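Local coordinates for protein acetone carboxylase alpha subunit (Xanthobacter autotrophicus Py2, PDB 5M45) that forms the alpha subunit of acetone carboxylase, a hydantoinase B/oxoprolinase family protein that holds a manganese ion in a buried site, at residues V112-A117 with H348-T353; N142-L145 with H150-D153. All blocks are in the same frame, centred on the assembly; numbering follows the deposited sequence.

How the contacts relate
Following the chain from the N terminus, after strands 90-95 and 101-104 it reaches helix 111-124, which carries 112-117, the first half of contact 1. It then returns to the seven-stranded antiparallel sheet in strand 138-141, and the loop between that strand and strand 153-162 folds on itself in contact 2, closing a short loop with four residues between its segments. Contact 1 closes a far longer one: 230 residues later, helix 349-361 returns to pack on helix 111-124, so contact 2 is nested within it. The two centres lie 11 Å apart and the contacts touch, H348 NE2 of contact 1 lying 3.1 Å from L145 O of contact 2.

Contact 1: V112-A117 with H348-T353; sequences VGTMGA and HQVSFT. With AE4 (3,6,9,12,15-pentaoxaheptadecan-1-ol), chain P.
Helices 111-124 and 349-361 pack nearly antiparallel in a buried contact beside the pocket of 3,6,9,12,15-pentaoxaheptadecan-1-ol, with V350 fitted against G113, T114 and A117. Their short segments run at 155° to each other, with a closest axis approach of 9.0 Å. V350 supplies both methyls: CG2 lies 3.7 Å from A117 CB, while CG1 lies 3.9 Å from T114 CA and an equal distance from G113 O. The valine torsion (chi1 172°) sets CG1 anti to the backbone N and CG2 anti to the carbonyl carbon, which turns the fork over A117 CB. No hydrogen bond crosses between the segments; the contact is made by the valine methyls.

The start of the second helix is held separately. H348, at the N-cap, accepts from V350 N through ND1 at 3.1 Å, close to the ring plane and nearly straight at 165°. The hydroxyl of T114 turns to H111 instead. At the pocket, AE4 O19 donates a weak bond of 3.4 Å to G113 O, and K120 is a further polar partner of the ligand. F773 reaches V350 and also belongs to the pocket. This is a near-antiparallel helix pair: one helix is histidine-capped, the other gives G113, G116 and A117 to the ligand pocket.

Contact 2: N142-L145 with H150-D153; sequences NDSL and HPCD. With MN (manganese (II) ion), chain M.
The backbone of 150-153 makes a type I beta turn, closed by D153 N to H150 O at 3.2 Å, and faces the loop 142-145 with N142 opposite P151 and S144 opposite H150. N142 carries the contact. Its ND2 donates to P151 O at 2.9 Å with an N-H...O angle of 149°, approaching well to the side of the carbonyl (C=O...N 115°) and tilted from both the carbonyl and amide planes. With chi1 at 74°, CG sits between the backbone N and the carbonyl carbon, directing the amide across to the turn. The amide is gripped on both ends, because ND2 also donates to Y199 O and OD1 accepts from I201 N; this should fix its rotation.

S144 OG comes against the backbone of H150, 3.5 Å from CA, while its hydrogen bond goes to N148 O. In the same loop, D143 OD1 accepts from L145 N to form an Asx turn, and its carboxylate makes salt bridges with R194 and with R222 of the second subunit.

The turn presents its metal ligands away from the loop: H150 NE2 lies 2.3 Å from the manganese ion and D153 OD1 2.0 Å. H150 ND1 is bonded to S398 O, a second-shell partner that probably helps orient the imidazole, and W401 meets the ring edge-to-face. H175, at the end of the neighbouring strand 165-175, is the third protein ligand, so the protein side of the manganese site is two histidines and one aspartate, set where strand 153-162 begins.

Contact 1: V112-A117 with H348-T353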
loop_
_atom_site.group_PDB
_atom_site.type_symbol
_atom_site.label_atom_id
_atom_site.label_comp_id
_atom_site.label_asym_id
_atom_site.label_seq_id
_atom_site.Cartn_x
_atom_site.Cartn_y
_atom_site.Cartn_z
ATOM N N VAL A 112 -3.177 -17.224 17.477
ATOM C CA VAL A 112 -2.357 -18.407 17.777
ATOM C C VAL A 112 -2.094 -19.130 16.428
ATOM O O VAL A 112 -0.934 -19.387 16.068
ATOM C CB VAL A 112 -3.018 -19.345 18.820
ATOM C CG1 VAL A 112 -2.301 -20.674 18.907
ATOM C CG2 VAL A 112 -3.095 -18.687 20.194
ATOM N N GLY A 113 -3.170 -19.367 15.663
ATOM C CA GLY A 113 -3.080 -19.994 14.342
ATOM C C GLY A 113 -2.484 -19.127 13.254
ATOM O O GLY A 113 -1.643 -19.600 12.496
ATOM N N THR A 114 -2.899 -17.850 13.153
ATOM C CA THR A 114 -2.380 -16.959 12.067
ATOM C C THR A 114 -0.866 -16.710 12.182
ATOM O O THR A 114 -0.146 -16.784 11.185
ATOM C CB THR A 114 -3.098 -15.612 11.973
ATOM O OG1 THR A 114 -2.819 -14.847 13.145
ATOM C CG2 THR A 114 -4.584 -15.788 11.846
ATOM N N MET A 115 -0.362 -16.463 13.377
ATOM C CA MET A 115 1.092 -16.164 13.570
ATOM C C MET A 115 1.941 -17.440 13.355
ATOM O O MET A 115 3.040 -17.372 12.776
ATOM C CB MET A 115 1.371 -15.528 14.938
ATOM C CG MET A 115 0.822 -14.104 15.073
ATOM S SD MET A 115 1.201 -13.223 16.632
ATOM C CE MET A 115 0.391 -14.211 17.857
ATOM N N GLY A 116 1.415 -18.598 13.767
ATOM C CA GLY A 116 2.089 -19.869 13.461
ATOM C C GLY A 116 2.157 -20.166 11.962
ATOM O O GLY A 116 3.194 -20.650 11.446
ATOM N N ALA A 117 1.058 -19.879 11.253
ATOM C CA ALA A 117 1.040 -20.044 9.808
ATOM C C ALA A 117 2.012 -19.075 9.097
ATOM O O ALA A 117 2.576 -19.430 8.079
ATOM C CB ALA A 117 -0.381 -19.916 9.268
ATOM N N HIS A 348 -9.553 -16.950 4.404
ATOM C CA HIS A 348 -8.423 -17.814 4.080
ATOM C C HIS A 348 -8.583 -19.080 4.908
ATOM O O HIS A 348 -9.236 -19.039 5.971
ATOM C CB HIS A 348 -7.120 -17.087 4.419
ATOM C CG HIS A 348 -5.864 -17.766 3.959
ATOM N ND1 HIS A 348 -5.293 -18.805 4.650
ATOM C CD2 HIS A 348 -5.010 -17.484 2.945
ATOM C CE1 HIS A 348 -4.169 -19.181 4.052
ATOM N NE2 HIS A 348 -3.968 -18.383 3.020
ATOM N N GLN A 349 -8.027 -20.193 4.431
ATOM C CA GLN A 349 -8.141 -21.467 5.149
ATOM C C GLN A 349 -7.636 -21.381 6.608
ATOM O O GLN A 349 -8.230 -21.962 7.505
ATOM C CB GLN A 349 -7.504 -22.632 4.341
ATOM C CG GLN A 349 -5.974 -22.616 4.264
ATOM C CD GLN A 349 -5.453 -23.859 3.532
ATOM O OE1 GLN A 349 -4.953 -24.784 4.141
ATOM N NE2 GLN A 349 -5.596 -23.876 2.227
ATOM N N VAL A 350 -6.552 -20.664 6.844
ATOM C CA VAL A 350 -5.989 -20.475 8.182
ATOM C C VAL A 350 -6.922 -19.688 9.116
ATOM O O VAL A 350 -7.175 -20.138 10.244
ATOM C CB VAL A 350 -4.597 -19.776 8.129
ATOM C CG1 VAL A 350 -4.122 -19.415 9.524
ATOM C CG2 VAL A 350 -3.547 -20.652 7.419
ATOM N N SER A 351 -7.398 -18.510 8.697
ATOM C CA SER A 351 -8.292 -17.737 9.560
ATOM C C SER A 351 -9.632 -18.474 9.805
ATOM O O SER A 351 -10.154 -18.441 10.915
ATOM C CB SER A 351 -8.531 -16.331 8.993
ATOM O OG SER A 351 -9.109 -16.368 7.677
ATOM N N PHE A 352 -10.171 -19.126 8.764
ATOM C CA PHE A 352 -11.397 -19.874 8.924
ATOM C C PHE A 352 -11.281 -21.025 9.942
ATOM O O PHE A 352 -12.105 -21.126 10.857
ATOM C CB PHE A 352 -11.905 -20.417 7.577
ATOM C CG PHE A 352 -13.266 -21.076 7.661
ATOM C CD1 PHE A 352 -14.411 -20.303 7.652
ATOM C CD2 PHE A 352 -13.380 -22.428 7.773
ATOM C CE1 PHE A 352 -15.679 -20.901 7.759
ATOM C CE2 PHE A 352 -14.653 -23.047 7.833
ATOM C CZ PHE A 352 -15.793 -22.277 7.852
ATOM N N THR A 353 -10.262 -21.863 9.807
ATOM C CA THR A 353 -10.066 -23.014 10.699
ATOM C C THR A 353 -9.564 -22.616 12.121
ATOM O O THR A 353 -9.936 -23.275 13.140
ATOM C CB THR A 353 -9.145 -24.072 10.079
ATOM O OG1 THR A 353 -7.842 -23.530 9.829
ATOM C CG2 THR A 353 -9.754 -24.652 8.784
HETATM C C2 AE4 P . -4.675 -36.216 7.024
HETATM C C3 AE4 P . -3.269 -35.640 6.862
HETATM O O4 AE4 P . -2.696 -35.420 8.155
HETATM C C5 AE4 P . -1.264 -35.313 8.189
HETATM C C6 AE4 P . -0.817 -34.428 9.358
HETATM O O7 AE4 P . -0.295 -33.162 8.925
HETATM C C8 AE4 P . -1.315 -32.279 8.431
HETATM C C9 AE4 P . -0.668 -31.005 7.919
HETATM C C11 AE4 P . -1.819 -29.178 8.986
HETATM O O10 AE4 P . -0.676 -30.029 8.963
HETATM C C12 AE4 P . -2.323 -29.069 10.415
HETATM O O13 AE4 P . -1.626 -28.037 11.117
HETATM C C14 AE4 P . -2.398 -27.507 12.186
HETATM C C15 AE4 P . -1.544 -26.560 13.023
HETATM O O16 AE4 P . -1.345 -25.359 12.279
HETATM C C17 AE4 P . -2.218 -24.293 12.632
HETATM C C18 AE4 P . -1.749 -23.049 11.887
HETATM O O19 AE4 P . -0.373 -22.765 12.229
#

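Contact 2: N142-L145 with H150-D153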
loop_
_atom_site.group_PDB
_atom_site.type_symbol
_atom_site.label_atom_id
_atom_site.label_comp_id
_atom_site.label_asym_id
_atom_site.label_seq_id
_atom_site.Cartn_x
_atom_site.Cartn_y
_atom_site.Cartn_z
ATOM N N ASN A 142 1.349 -8.903 8.384
ATOM C CA ASN A 142 -0.123 -8.898 8.454
ATOM C C ASN A 142 -0.829 -9.480 7.226
ATOM O O ASN A 142 -2.048 -9.275 7.065
ATOM C CB ASN A 142 -0.649 -7.485 8.757
ATOM C CG ASN A 142 -0.535 -6.554 7.560
ATOM O OD1 ASN A 142 0.101 -6.914 6.573
ATOM N ND2 ASN A 142 -1.175 -5.377 7.625
ATOM N N ASP A 143 -0.109 -10.205 6.366
ATOM C CA ASP A 143 -0.591 -10.548 5.027
ATOM C C ASP A 143 -1.687 -11.628 5.060
ATOM O O ASP A 143 -1.426 -12.783 5.423
ATOM C CB ASP A 143 0.633 -11.025 4.200
ATOM C CG ASP A 143 0.332 -11.292 2.739
ATOM O OD1 ASP A 143 -0.837 -11.070 2.267
ATOM O OD2 ASP A 143 1.296 -11.703 2.054
ATOM N N SER A 144 -2.922 -11.254 4.700
ATOM C CA SER A 144 -4.014 -12.216 4.672
ATOM C C SER A 144 -3.883 -13.302 3.589
ATOM O O SER A 144 -4.509 -14.367 3.728
ATOM C CB SER A 144 -5.379 -11.522 4.551
ATOM O OG SER A 144 -5.642 -10.754 5.705
ATOM N N LEU A 145 -3.055 -13.097 2.549
ATOM C CA LEU A 145 -2.820 -14.170 1.551
ATOM C C LEU A 145 -2.074 -15.390 2.110
ATOM O O LEU A 145 -2.122 -16.453 1.502
ATOM C CB LEU A 145 -2.112 -13.635 0.290
ATOM C CG LEU A 145 -3.008 -12.842 -0.653
ATOM C CD1 LEU A 145 -2.227 -12.195 -1.799
ATOM C CD2 LEU A 145 -4.131 -13.685 -1.199
ATOM N N HIS A 150 -7.165 -10.026 8.805
ATOM C CA HIS A 150 -7.280 -8.776 8.033
ATOM C C HIS A 150 -6.071 -7.891 8.305
ATOM O O HIS A 150 -5.359 -8.126 9.279
ATOM C CB HIS A 150 -8.621 -8.019 8.301
ATOM C CG HIS A 150 -8.837 -7.560 9.713
ATOM N ND1 HIS A 150 -9.857 -6.704 10.054
ATOM C CD2 HIS A 150 -8.177 -7.816 10.867
ATOM C CE1 HIS A 150 -9.862 -6.510 11.365
ATOM N NE2 HIS A 150 -8.854 -7.172 11.880
ATOM N N PRO A 151 -5.831 -6.876 7.461
ATOM C CA PRO A 151 -4.631 -6.037 7.650
ATOM C C PRO A 151 -4.493 -5.313 9.007
ATOM O O PRO A 151 -3.370 -5.167 9.499
ATOM C CB PRO A 151 -4.702 -5.048 6.488
ATOM C CG PRO A 151 -5.469 -5.805 5.414
ATOM C CD PRO A 151 -6.521 -6.562 6.179
ATOM N N CYS A 152 -5.594 -4.939 9.662
ATOM C CA CYS A 152 -5.513 -4.283 10.956
ATOM C C CYS A 152 -4.971 -5.118 12.149
ATOM O O CYS A 152 -4.680 -4.548 13.220
ATOM C CB CYS A 152 -6.829 -3.615 11.327
ATOM S SG CYS A 152 -7.078 -2.054 10.432
ATOM N N ASP A 153 -4.856 -6.449 11.992
ATOM C CA ASP A 153 -4.208 -7.255 13.003
ATOM C C ASP A 153 -2.717 -7.412 12.657
ATOM O O ASP A 153 -2.352 -8.234 11.798
ATOM C CB ASP A 153 -4.900 -8.590 13.174
ATOM C CG ASP A 153 -6.280 -8.453 13.776
ATOM O OD1 ASP A 153 -6.556 -7.416 14.439
ATOM O OD2 ASP A 153 -7.131 -9.367 13.603
HETATM MN MN MN M . -8.578 -7.195 14.190
#